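Local coordinates for periplasmic binding protein (Mycobacterium smegmatis, PDB 4MDY) that probably binds an iron complex outside the cytoplasmic membrane and delivers it to an ABC transporter for import, at residues Leu45-Val50 / Ala149-Leu154; Val101-Gly106 / Phe130-Lys135; His169-Gly174 / Glu289-Leu294; Thr202-Thr207 / Gln285-Leu290. All blocks are in the same frame, centred on the assembly; numbering follows the deposited sequence.

Contacts 1 and 2 lie in the N-terminal lobe, about 17 Å apart between centres; contacts 3 and 4 lie in the C-terminal lobe, about 6 Å apart between centres, and share helix 279-294. The long helix 148-168 spans the two lobes: its start belongs to contact 1, and segment 169-174 of contact 3 follows its end. Contact 4 is the most deeply buried, wholly apolar and made by side chains alone. Contacts 1 and 3 are apolar too but only partly buried, contact 1 including the exposed Glu150. Contact 2, the closest to the centre of the chain, differs in chemistry: an amide-to-backbone hydrogen bond, a bridging water and aromatic rings join two loops.

Contact 1. Residues Leu45-Val50 / Ala149-Leu154; sequences LAVGVV and AEMTEL
Helix 148-168 is the long helix that joins the two lobes in this family of solute-binding proteins, and its first turns lie against the end of helix 40-46 in the N-terminal lobe. That shorter helix stops in a Schellman motif, in which Gly48 takes positive phi and sends its N back to Leu45 O, and Ala46 and Val47 lie at its end. Along the long helix the first residue to meet them is Glu150. Its CG stands anti to the backbone N and the chain bends at chi2, so it is the aliphatic part, CG 4.0 Å from Val47 CG1, that touches, at an exposed margin. Next comes selenomethionine Met151, which is buried. Two bends, at chi2 (69°) and chi3 (78°), curl its end back toward the shorter helix until CE lies 3.8 Å from Val47 CG1, the two side chains crossing at about a right angle. One turn after Glu150, Leu154 brings CD1 in roughly at right angles to the approach of Met151 CE. No hydrogen bond crosses between the segments, although Lys147 NZ, just ahead of the second one, binds Val47 O. Val47 carries the largest share, with CG1 anti to its carbonyl carbon and turned out to meet all three helix residues. Leu154 CD1 ends up 3.6 Å from Val47 CG1 and 3.8 Å from Ala46 CB.

Contact 2. Residues Val101-Gly106 / Phe130-Lys135; sequences VATNAG and FFEPWK
This is a loop-to-loop contact, part polar and part aromatic, formed where the chain leaves strand 99-102 of the N-terminal lobe and where it runs into helix 134-144. Its centre is an amide grip on the backbone: Phe131 N donates to Asn104 OD1 over 2.8 Å, and the bond is fairly straight at the hydrogen, 160°. The donor stands above the carbonyl plane, 55° out of it. Asn104 has CG anti to its own backbone N, which carries the amide across to the other loop; its ND2 binds Thr39 OG1, so both ends of the amide are held and its rotation is fixed. The same OD1 lies over one face of the Phe131 ring, toward the rim, and meets the Phe130 ring at its edge, 3.4 Å from CD1. Such loops at the ends of sheet strands line the cleft between the lobes in this family, and a PEG, probably from the crystallisation liquor, about 6 Å from the Phe131 side chain is consistent with a pocket. Phe130 itself lies flat against the backbone of Gly106: Gly106 CA makes a CH-pi contact 3.7 Å from the ring centroid, possible at such close range because glycine carries no side chain. Deeper in, one water links the loops, donating to Thr103 O at 2.8 Å and accepting from Glu132 N. The carboxylate of Glu132 turns in beside Thr103, with OE2 3.6 Å from Thr103 CB, while OE1 accepts from Thr125 N.

Contact 3. Residues His169-Gly174 / Glu289-Leu294; sequences HPQFSG and ELARVL
The ring of Phe172 is the main bump here, and the hollow that takes it is the flank of helix 279-294 bounded by Leu290, Ala291 and Leu294. Phe172 sits at the end of a short 3-10 turn, with CG anti to its carbonyl carbon, and its tip is driven in against the helix: CZ reaches Leu290 CB at 3.4 Å, a tight fit. The two side chains cross at about a right angle. One turn along, Leu294 forms the other wall, its CD1 3.8 Å from Phe172 CD1, while the backbone N of Ala291 lies at the ring edge between them. From within its own segment His169 lays its CB over the centre of one ring face, 3.4 Å above the plane, so the turn covers a face of the phenyl while the helix meets its tip and edge. A smaller bump beside this one is the methyl of Ala291, which rests obliquely against the imidazole, CB 3.9 Å from His169 CD2 and 4.2 Å from Gln171 NE2. The imidazole is steadied by its ND1, bonded to Val165 O in the last turn of helix 148-168. Leu290 goes on to reach Val229, Ile231 and Ile261 behind it. The C-terminal helix is thus wedged between the sheet and the turn connecting the interlobe helix to strand 176-181, as expected where helices flank the parallel sheet of an alpha/beta lobe.

Contact 4. Residues Thr202-Thr207 / Gln285-Leu290; sequences TQMGLT and QLPPEL
Two buried side chains from the end of helix 199-203 and the turn after it, Met204 and Leu206, reach across to helix 279-294, with Met204 CA and Pro287 CA, the nearest CA pair, 8.6 Å apart. The closer half centres on the CD1 methyl of Leu290. Leu206 meets it tip to tip, CD1 to CD1 at 4.0 Å, and selenomethionine Met204 crosses the same leucine at about a right angle, SE lying 4.1 Å from Leu290 CD1. Phe172 also packs on Leu206 and Leu290, making this the dense side. Beyond the selenium the fit loosens: the Met204 chain runs on extended, and its CE comes only within 4.2 Å of Pro287 CG and 4.4 Å of Leu286 CD2. Phe162 and Val165 of the interlobe helix also pack on Met204. Pro287 and Pro288 have no N-H to give the turn before, and the helix is kinked there; Leu290 N resumes the pattern by bonding Leu286 O. Pro288 is exposed on the helix face turned from Met204, and Gln285, partly exposed, bonds Glu266. Gly205, with positive phi, closes the shorter helix in a Schellman motif. No hydrogen bond or charge crosses between the segments. The contact rests on dispersion and exclusion of water; no directional bond sets the spacing, which follows from the shape and bulk of the side chains.

Contact 1. Residues Leu45-Val50 / Ala149-Leu154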
loop_
_atom_site.group_PDB
_atom_site.type_symbol
_atom_site.label_atom_id
_atom_site.label_comp_id
_atom_site.label_asym_id
_atom_site.label_seq_id
_atom_site.Cartn_x
_atom_site.Cartn_y
_atom_site.Cartn_z
ATOM N N LEU A 45 -1.483 -3.818 13.135
ATOM C CA LEU A 45 -0.261 -4.355 13.729
ATOM C C LEU A 45 0.720 -3.258 14.160
ATOM O O LEU A 45 1.413 -3.416 15.160
ATOM C CB LEU A 45 0.415 -5.335 12.772
ATOM C CG LEU A 45 -0.336 -6.665 12.591
ATOM C CD1 LEU A 45 0.278 -7.456 11.445
ATOM C CD2 LEU A 45 -0.336 -7.474 13.876
ATOM N N ALA A 46 0.761 -2.148 13.423
ATOM C CA ALA A 46 1.624 -1.021 13.779
ATOM C C ALA A 46 1.357 -0.525 15.197
ATOM O O ALA A 46 2.280 -0.094 15.880
ATOM C CB ALA A 46 1.455 0.126 12.786
ATOM N N VAL A 47 0.097 -0.577 15.631
ATOM C CA VAL A 47 -0.284 -0.102 16.968
ATOM C C VAL A 47 -0.569 -1.230 17.962
ATOM O O VAL A 47 -1.138 -0.999 19.022
ATOM C CB VAL A 47 -1.468 0.893 16.904
ATOM C CG1 VAL A 47 -1.054 2.158 16.161
ATOM C CG2 VAL A 47 -2.698 0.271 16.257
ATOM N N GLY A 48 -0.169 -2.457 17.622
ATOM C CA GLY A 48 -0.235 -3.571 18.565
ATOM C C GLY A 48 -1.575 -4.276 18.654
ATOM O O GLY A 48 -1.802 -5.043 19.578
ATOM N N VAL A 49 -2.463 -4.016 17.703
ATOM C CA VAL A 49 -3.734 -4.716 17.625
ATOM C C VAL A 49 -3.539 -5.882 16.660
ATOM O O VAL A 49 -3.320 -5.672 15.468
ATOM C CB VAL A 49 -4.859 -3.787 17.146
ATOM C CG1 VAL A 49 -6.156 -4.563 16.951
ATOM C CG2 VAL A 49 -5.052 -2.643 18.150
ATOM N N VAL A 50 -3.580 -7.106 17.178
ATOM C CA VAL A 50 -3.383 -8.297 16.339
ATOM C C VAL A 50 -4.752 -8.813 15.877
ATOM O O VAL A 50 -5.550 -9.266 16.699
ATOM C CB VAL A 50 -2.616 -9.416 17.094
ATOM C CG1 VAL A 50 -2.333 -10.593 16.175
ATOM C CG2 VAL A 50 -1.307 -8.881 17.656
ATOM N N ALA A 149 -3.339 8.541 19.085
ATOM C CA ALA A 149 -2.093 9.262 19.397
ATOM C C ALA A 149 -0.866 8.570 18.781
ATOM O O ALA A 149 -0.025 9.201 18.150
ATOM C CB ALA A 149 -1.924 9.414 20.903
ATOM N N GLU A 150 -0.775 7.256 18.953
ATOM C CA GLU A 150 0.326 6.508 18.362
ATOM C C GLU A 150 0.264 6.544 16.842
ATOM O O GLU A 150 1.295 6.666 16.176
ATOM C CB GLU A 150 0.336 5.054 18.857
ATOM C CG GLU A 150 1.556 4.248 18.400
ATOM C CD GLU A 150 2.851 4.738 19.028
ATOM O OE1 GLU A 150 3.263 4.158 20.047
ATOM O OE2 GLU A 150 3.436 5.726 18.526
HETATM N N MSE A 151 -0.933 6.415 16.283
HETATM C CA MSE A 151 -1.080 6.369 14.824
HETATM C C MSE A 151 -0.631 7.681 14.237
HETATM O O MSE A 151 0.039 7.717 13.203
HETATM C CB MSE A 151 -2.519 6.062 14.414
HETATM C CG MSE A 151 -2.649 5.769 12.922
HETATM SE SE MSE A 151 -1.784 4.056 12.444
HETATM C CE MSE A 151 -3.268 2.948 13.123
ATOM N N THR A 152 -0.986 8.771 14.898
ATOM C CA THR A 152 -0.527 10.085 14.451
ATOM C C THR A 152 0.995 10.132 14.441
ATOM O O THR A 152 1.599 10.583 13.469
ATOM C CB THR A 152 -1.081 11.177 15.362
ATOM O OG1 THR A 152 -2.507 11.157 15.264
ATOM C CG2 THR A 152 -0.566 12.556 14.955
ATOM N N GLU A 153 1.599 9.678 15.532
ATOM C CA GLU A 153 3.055 9.553 15.617
ATOM C C GLU A 153 3.646 8.714 14.476
ATOM O O GLU A 153 4.655 9.101 13.890
ATOM C CB GLU A 153 3.457 8.941 16.963
ATOM C CG GLU A 153 4.952 8.722 17.120
ATOM C CD GLU A 153 5.736 10.017 17.040
ATOM O OE1 GLU A 153 5.177 11.092 17.386
ATOM O OE2 GLU A 153 6.909 9.955 16.624
ATOM N N LEU A 154 3.015 7.579 14.167
ATOM C CA LEU A 154 3.486 6.692 13.097
ATOM C C LEU A 154 3.445 7.381 11.726
ATOM O O LEU A 154 4.378 7.255 10.933
ATOM C CB LEU A 154 2.660 5.400 13.057
ATOM C CG LEU A 154 2.999 4.344 14.110
ATOM C CD1 LEU A 154 1.772 3.503 14.431
ATOM C CD2 LEU A 154 4.157 3.461 13.648
#

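Contact 2. Residues Val101-Gly106 / Phe130-Lys135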
loop_
_atom_site.group_PDB
_atom_site.type_symbol
_atom_site.label_atom_id
_atom_site.label_comp_id
_atom_site.label_asym_id
_atom_site.label_seq_id
_atom_site.Cartn_x
_atom_site.Cartn_y
_atom_site.Cartn_z
ATOM N N VAL A 101 -12.735 -4.113 10.136
ATOM C CA VAL A 101 -12.072 -3.045 9.419
ATOM C C VAL A 101 -12.094 -3.353 7.929
ATOM O O VAL A 101 -11.507 -4.352 7.475
ATOM C CB VAL A 101 -10.632 -2.849 9.917
ATOM C CG1 VAL A 101 -9.978 -1.695 9.185
ATOM C CG2 VAL A 101 -10.621 -2.590 11.415
ATOM N N ALA A 102 -12.784 -2.492 7.175
ATOM C CA ALA A 102 -12.959 -2.685 5.745
ATOM C C ALA A 102 -12.854 -1.367 4.982
ATOM O O ALA A 102 -13.795 -0.931 4.317
ATOM C CB ALA A 102 -14.285 -3.379 5.459
ATOM N N THR A 103 -11.683 -0.746 5.070
ATOM C CA THR A 103 -11.437 0.523 4.399
ATOM C C THR A 103 -10.882 0.314 2.990
ATOM O O THR A 103 -10.993 1.199 2.149
ATOM C CB THR A 103 -10.452 1.396 5.209
ATOM O OG1 THR A 103 -9.201 0.713 5.341
ATOM C CG2 THR A 103 -11.001 1.689 6.582
ATOM N N ASN A 104 -10.319 -0.870 2.735
ATOM C CA ASN A 104 -9.660 -1.186 1.470
ATOM C C ASN A 104 -10.131 -2.552 0.971
ATOM O O ASN A 104 -9.325 -3.445 0.702
ATOM C CB ASN A 104 -8.142 -1.180 1.682
ATOM C CG ASN A 104 -7.352 -1.218 0.382
ATOM O OD1 ASN A 104 -7.891 -1.035 -0.708
ATOM N ND2 ASN A 104 -6.055 -1.435 0.501
ATOM N N ALA A 105 -11.449 -2.686 0.858
ATOM C CA ALA A 105 -12.111 -3.968 0.627
ATOM C C ALA A 105 -13.180 -3.937 -0.485
ATOM O O ALA A 105 -13.847 -4.947 -0.728
ATOM C CB ALA A 105 -12.735 -4.436 1.935
ATOM N N GLY A 106 -13.339 -2.797 -1.158
ATOM C CA GLY A 106 -14.377 -2.638 -2.177
ATOM C C GLY A 106 -15.781 -2.580 -1.595
ATOM O O GLY A 106 -16.756 -2.923 -2.259
ATOM N N PHE A 130 -11.444 1.133 -2.813
ATOM C CA PHE A 130 -10.123 0.525 -2.744
ATOM C C PHE A 130 -9.060 1.622 -2.781
ATOM O O PHE A 130 -9.205 2.615 -3.492
ATOM C CB PHE A 130 -9.883 -0.397 -3.938
ATOM C CG PHE A 130 -10.481 -1.774 -3.796
ATOM C CD1 PHE A 130 -9.964 -2.679 -2.881
ATOM C CD2 PHE A 130 -11.525 -2.179 -4.618
ATOM C CE1 PHE A 130 -10.490 -3.947 -2.764
ATOM C CE2 PHE A 130 -12.061 -3.452 -4.507
ATOM C CZ PHE A 130 -11.540 -4.338 -3.581
ATOM N N PHE A 131 -7.986 1.416 -2.032
ATOM C CA PHE A 131 -6.782 2.241 -2.116
ATOM C C PHE A 131 -7.031 3.738 -1.929
ATOM O O PHE A 131 -6.498 4.556 -2.669
ATOM C CB PHE A 131 -6.040 1.955 -3.427
ATOM C CG PHE A 131 -5.725 0.498 -3.624
ATOM C CD1 PHE A 131 -4.960 -0.187 -2.692
ATOM C CD2 PHE A 131 -6.207 -0.195 -4.725
ATOM C CE1 PHE A 131 -4.674 -1.532 -2.854
ATOM C CE2 PHE A 131 -5.926 -1.541 -4.891
ATOM C CZ PHE A 131 -5.160 -2.208 -3.955
ATOM N N GLU A 132 -7.836 4.083 -0.929
ATOM C CA GLU A 132 -7.934 5.471 -0.467
ATOM C C GLU A 132 -6.586 5.893 0.128
ATOM O O GLU A 132 -5.780 5.034 0.507
ATOM C CB GLU A 132 -9.046 5.624 0.576
ATOM C CG GLU A 132 -8.741 5.002 1.936
ATOM C CD GLU A 132 -9.802 5.270 2.986
ATOM O OE1 GLU A 132 -10.748 6.050 2.741
ATOM O OE2 GLU A 132 -9.674 4.694 4.079
ATOM N N PRO A 133 -6.326 7.211 0.214
ATOM C CA PRO A 133 -5.049 7.671 0.770
ATOM C C PRO A 133 -4.642 6.936 2.060
ATOM O O PRO A 133 -5.443 6.814 2.988
ATOM C CB PRO A 133 -5.305 9.162 1.030
ATOM C CG PRO A 133 -6.266 9.543 -0.037
ATOM C CD PRO A 133 -7.154 8.338 -0.249
ATOM N N TRP A 134 -3.408 6.436 2.101
ATOM C CA TRP A 134 -2.937 5.640 3.245
ATOM C C TRP A 134 -3.117 6.359 4.578
ATOM O O TRP A 134 -3.441 5.740 5.576
ATOM C CB TRP A 134 -1.477 5.170 3.059
ATOM C CG TRP A 134 -0.412 6.187 3.313
ATOM C CD1 TRP A 134 0.051 7.126 2.433
ATOM C CD2 TRP A 134 0.329 6.371 4.522
ATOM N NE1 TRP A 134 1.035 7.885 3.022
ATOM C CE2 TRP A 134 1.226 7.446 4.303
ATOM C CE3 TRP A 134 0.322 5.740 5.770
ATOM C CZ2 TRP A 134 2.108 7.900 5.289
ATOM C CZ3 TRP A 134 1.203 6.184 6.746
ATOM C CH2 TRP A 134 2.086 7.261 6.496
ATOM N N LYS A 135 -2.932 7.673 4.598
ATOM C CA LYS A 135 -3.090 8.402 5.845
ATOM C C LYS A 135 -4.552 8.420 6.330
ATOM O O LYS A 135 -4.807 8.362 7.534
ATOM C CB LYS A 135 -2.535 9.821 5.712
ATOM C CG LYS A 135 -1.023 9.855 5.521
ATOM C CD LYS A 135 -0.523 11.286 5.373
ATOM C CE LYS A 135 0.977 11.314 5.137
ATOM N NZ LYS A 135 1.494 12.698 4.958
HETATM O O HOH W 1 -10.114 2.629 -0.058
#

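Contact 3. Residues His169-Gly174 / Glu289-Leu294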
loop_
_atom_site.group_PDB
_atom_site.type_symbol
_atom_site.label_atom_id
_atom_site.label_comp_id
_atom_site.label_asym_id
_atom_site.label_seq_id
_atom_site.Cartn_x
_atom_site.Cartn_y
_atom_site.Cartn_z
ATOM N N HIS A 169 20.222 12.792 0.318
ATOM C CA HIS A 169 20.460 12.666 -1.133
ATOM C C HIS A 169 20.014 13.898 -1.908
ATOM O O HIS A 169 19.046 13.828 -2.670
ATOM C CB HIS A 169 19.688 11.467 -1.698
ATOM C CG HIS A 169 20.055 10.159 -1.078
ATOM N ND1 HIS A 169 19.448 9.672 0.058
ATOM C CD2 HIS A 169 20.967 9.232 -1.447
ATOM C CE1 HIS A 169 19.974 8.495 0.361
ATOM N NE2 HIS A 169 20.895 8.207 -0.537
ATOM N N PRO A 170 20.732 15.024 -1.759
ATOM C CA PRO A 170 20.352 16.219 -2.520
ATOM C C PRO A 170 20.444 16.061 -4.054
ATOM O O PRO A 170 19.860 16.859 -4.785
ATOM C CB PRO A 170 21.338 17.284 -2.020
ATOM C CG PRO A 170 22.516 16.516 -1.535
ATOM C CD PRO A 170 21.956 15.240 -0.965
ATOM N N GLN A 171 21.169 15.046 -4.516
ATOM C CA GLN A 171 21.265 14.742 -5.943
ATOM C C GLN A 171 19.931 14.326 -6.576
ATOM O O GLN A 171 19.778 14.408 -7.793
ATOM C CB GLN A 171 22.297 13.637 -6.174
ATOM C CG GLN A 171 21.914 12.292 -5.577
ATOM C CD GLN A 171 22.498 12.060 -4.194
ATOM O OE1 GLN A 171 22.745 13.008 -3.443
ATOM N NE2 GLN A 171 22.719 10.798 -3.848
ATOM N N PHE A 172 18.971 13.880 -5.763
ATOM C CA PHE A 172 17.652 13.480 -6.282
ATOM C C PHE A 172 16.845 14.676 -6.795
ATOM O O PHE A 172 15.953 14.512 -7.633
ATOM C CB PHE A 172 16.794 12.767 -5.223
ATOM C CG PHE A 172 17.341 11.455 -4.733
ATOM C CD1 PHE A 172 18.422 10.822 -5.344
ATOM C CD2 PHE A 172 16.720 10.818 -3.666
ATOM C CE1 PHE A 172 18.888 9.609 -4.871
ATOM C CE2 PHE A 172 17.177 9.601 -3.194
ATOM C CZ PHE A 172 18.265 8.997 -3.795
ATOM N N SER A 173 17.136 15.865 -6.276
ATOM C CA SER A 173 16.394 17.072 -6.638
ATOM C C SER A 173 16.333 17.268 -8.148
ATOM O O SER A 173 17.350 17.200 -8.835
ATOM C CB SER A 173 17.018 18.311 -5.991
ATOM O OG SER A 173 16.184 19.441 -6.179
ATOM N N GLY A 174 15.126 17.491 -8.656
ATOM C CA GLY A 174 14.911 17.718 -10.076
ATOM C C GLY A 174 15.046 16.504 -10.983
ATOM O O GLY A 174 15.017 16.648 -12.203
ATOM N N GLU A 289 19.122 2.326 -4.189
ATOM C CA GLU A 289 18.921 1.992 -5.604
ATOM C C GLU A 289 18.862 3.268 -6.439
ATOM O O GLU A 289 19.450 3.347 -7.520
ATOM C CB GLU A 289 17.638 1.186 -5.810
ATOM C CG GLU A 289 17.578 -0.143 -5.069
ATOM C CD GLU A 289 18.494 -1.214 -5.640
ATOM O OE1 GLU A 289 18.686 -1.279 -6.874
ATOM O OE2 GLU A 289 19.017 -2.018 -4.841
ATOM N N LEU A 290 18.150 4.272 -5.936
ATOM C CA LEU A 290 18.113 5.573 -6.602
ATOM C C LEU A 290 19.500 6.202 -6.687
ATOM O O LEU A 290 19.866 6.780 -7.714
ATOM C CB LEU A 290 17.154 6.529 -5.878
ATOM C CG LEU A 290 15.675 6.137 -5.905
ATOM C CD1 LEU A 290 14.888 6.975 -4.911
ATOM C CD2 LEU A 290 15.088 6.271 -7.301
ATOM N N ALA A 291 20.267 6.089 -5.608
ATOM C CA ALA A 291 21.604 6.696 -5.546
ATOM C C ALA A 291 22.558 6.019 -6.525
ATOM O O ALA A 291 23.413 6.675 -7.118
ATOM C CB ALA A 291 22.157 6.620 -4.131
ATOM N N ARG A 292 22.392 4.706 -6.684
ATOM C CA ARG A 292 23.171 3.916 -7.635
ATOM C C ARG A 292 23.022 4.386 -9.083
ATOM O O ARG A 292 23.994 4.375 -9.842
ATOM C CB ARG A 292 22.795 2.431 -7.532
ATOM C CG ARG A 292 23.700 1.493 -8.320
ATOM C CD ARG A 292 23.222 0.049 -8.252
ATOM N NE ARG A 292 23.152 -0.428 -6.870
ATOM C CZ ARG A 292 22.505 -1.522 -6.463
ATOM N NH1 ARG A 292 21.844 -2.296 -7.325
ATOM N NH2 ARG A 292 22.516 -1.845 -5.172
ATOM N N VAL A 293 21.813 4.795 -9.468
ATOM C CA VAL A 293 21.551 5.193 -10.854
ATOM C C VAL A 293 21.583 6.712 -11.065
ATOM O O VAL A 293 21.906 7.172 -12.159
ATOM C CB VAL A 293 20.224 4.594 -11.391
ATOM C CG1 VAL A 293 20.214 3.078 -11.230
ATOM C CG2 VAL A 293 19.010 5.202 -10.718
ATOM N N LEU A 294 21.267 7.486 -10.029
ATOM C CA LEU A 294 21.249 8.942 -10.140
ATOM C C LEU A 294 22.549 9.601 -9.679
ATOM O O LEU A 294 22.868 10.701 -10.122
ATOM C CB LEU A 294 20.074 9.529 -9.358
ATOM C CG LEU A 294 18.677 9.139 -9.854
ATOM C CD1 LEU A 294 17.620 9.709 -8.925
ATOM C CD2 LEU A 294 18.437 9.608 -11.282
#

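Contact 4. Residues Thr202-Thr207 / Gln285-Leu290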
loop_
_atom_site.group_PDB
_atom_site.type_symbol
_atom_site.label_atom_id
_atom_site.label_comp_id
_atom_site.label_asym_id
_atom_site.label_seq_id
_atom_site.Cartn_x
_atom_site.Cartn_y
_atom_site.Cartn_z
ATOM N N THR A 202 7.915 12.276 -4.266
ATOM C CA THR A 202 7.973 13.734 -4.219
ATOM C C THR A 202 8.641 14.210 -2.921
ATOM O O THR A 202 9.465 15.131 -2.943
ATOM C CB THR A 202 6.557 14.339 -4.376
ATOM O OG1 THR A 202 6.037 13.994 -5.667
ATOM C CG2 THR A 202 6.571 15.863 -4.243
ATOM N N GLN A 203 8.298 13.567 -1.806
ATOM C CA GLN A 203 8.875 13.891 -0.487
ATOM C C GLN A 203 10.379 13.618 -0.405
ATOM O O GLN A 203 11.088 14.257 0.372
ATOM C CB GLN A 203 8.192 13.083 0.616
ATOM C CG GLN A 203 6.781 13.507 0.980
ATOM C CD GLN A 203 6.167 12.564 2.014
ATOM O OE1 GLN A 203 5.784 11.439 1.696
ATOM N NE2 GLN A 203 6.088 13.014 3.257
HETATM N N MSE A 204 10.854 12.656 -1.194
HETATM C CA MSE A 204 12.288 12.367 -1.286
HETATM C C MSE A 204 13.023 13.344 -2.177
HETATM O O MSE A 204 14.249 13.279 -2.279
HETATM C CB MSE A 204 12.495 10.964 -1.850
HETATM C CG MSE A 204 12.172 9.859 -0.855
HETATM SE SE MSE A 204 12.497 8.160 -1.797
HETATM C CE MSE A 204 11.873 6.802 -0.523
ATOM N N GLY A 205 12.292 14.241 -2.845
ATOM C CA GLY A 205 12.896 15.291 -3.666
ATOM C C GLY A 205 12.786 15.073 -5.162
ATOM O O GLY A 205 13.160 15.945 -5.942
ATOM N N LEU A 206 12.256 13.922 -5.565
ATOM C CA LEU A 206 12.119 13.584 -6.979
ATOM C C LEU A 206 10.962 14.324 -7.633
ATOM O O LEU A 206 10.037 14.797 -6.961
ATOM C CB LEU A 206 11.893 12.080 -7.150
ATOM C CG LEU A 206 13.017 11.179 -6.660
ATOM C CD1 LEU A 206 12.539 9.741 -6.528
ATOM C CD2 LEU A 206 14.212 11.263 -7.595
ATOM N N THR A 207 11.035 14.414 -8.956
ATOM C CA THR A 207 9.949 14.923 -9.769
ATOM C C THR A 207 9.178 13.731 -10.325
ATOM O O THR A 207 9.747 12.824 -10.945
ATOM C CB THR A 207 10.466 15.834 -10.903
ATOM O OG1 THR A 207 10.977 17.052 -10.339
ATOM C CG2 THR A 207 9.362 16.167 -11.886
ATOM N N GLN A 285 15.291 0.833 1.614
ATOM C CA GLN A 285 15.820 0.068 0.474
ATOM C C GLN A 285 15.825 0.808 -0.869
ATOM O O GLN A 285 16.665 0.524 -1.727
ATOM C CB GLN A 285 15.065 -1.253 0.328
ATOM C CG GLN A 285 15.177 -2.150 1.552
ATOM C CD GLN A 285 14.636 -3.556 1.330
ATOM O OE1 GLN A 285 14.496 -4.018 0.194
ATOM N NE2 GLN A 285 14.348 -4.258 2.429
ATOM N N LEU A 286 14.898 1.740 -1.069
ATOM C CA LEU A 286 14.821 2.439 -2.353
ATOM C C LEU A 286 15.915 3.488 -2.550
ATOM O O LEU A 286 16.452 3.592 -3.653
ATOM C CB LEU A 286 13.432 3.064 -2.581
ATOM C CG LEU A 286 13.196 3.715 -3.958
ATOM C CD1 LEU A 286 13.502 2.769 -5.115
ATOM C CD2 LEU A 286 11.770 4.230 -4.064
ATOM N N PRO A 287 16.235 4.288 -1.509
ATOM C CA PRO A 287 17.240 5.323 -1.781
ATOM C C PRO A 287 18.614 4.825 -2.258
ATOM O O PRO A 287 19.182 5.440 -3.150
ATOM C CB PRO A 287 17.320 6.097 -0.461
ATOM C CG PRO A 287 15.942 5.936 0.120
ATOM C CD PRO A 287 15.564 4.519 -0.216
ATOM N N PRO A 288 19.141 3.726 -1.688
ATOM C CA PRO A 288 20.383 3.179 -2.260
ATOM C C PRO A 288 20.280 2.819 -3.756
ATOM O O PRO A 288 21.255 2.987 -4.504
ATOM C CB PRO A 288 20.633 1.916 -1.431
ATOM C CG PRO A 288 19.920 2.145 -0.140
ATOM C CD PRO A 288 18.751 3.041 -0.439
ATOM N N GLU A 289 19.122 2.326 -4.189
ATOM C CA GLU A 289 18.921 1.992 -5.604
ATOM C C GLU A 289 18.862 3.268 -6.439
ATOM O O GLU A 289 19.450 3.347 -7.520
ATOM C CB GLU A 289 17.638 1.186 -5.810
ATOM C CG GLU A 289 17.578 -0.143 -5.069
ATOM C CD GLU A 289 18.494 -1.214 -5.640
ATOM O OE1 GLU A 289 18.686 -1.279 -6.874
ATOM O OE2 GLU A 289 19.017 -2.018 -4.841
ATOM N N LEU A 290 18.150 4.272 -5.936
ATOM C CA LEU A 290 18.113 5.573 -6.602
ATOM C C LEU A 290 19.500 6.202 -6.687
ATOM O O LEU A 290 19.866 6.780 -7.714
ATOM C CB LEU A 290 17.154 6.529 -5.878
ATOM C CG LEU A 290 15.675 6.137 -5.905
ATOM C CD1 LEU A 290 14.888 6.975 -4.911
ATOM C CD2 LEU A 290 15.088 6.271 -7.301
#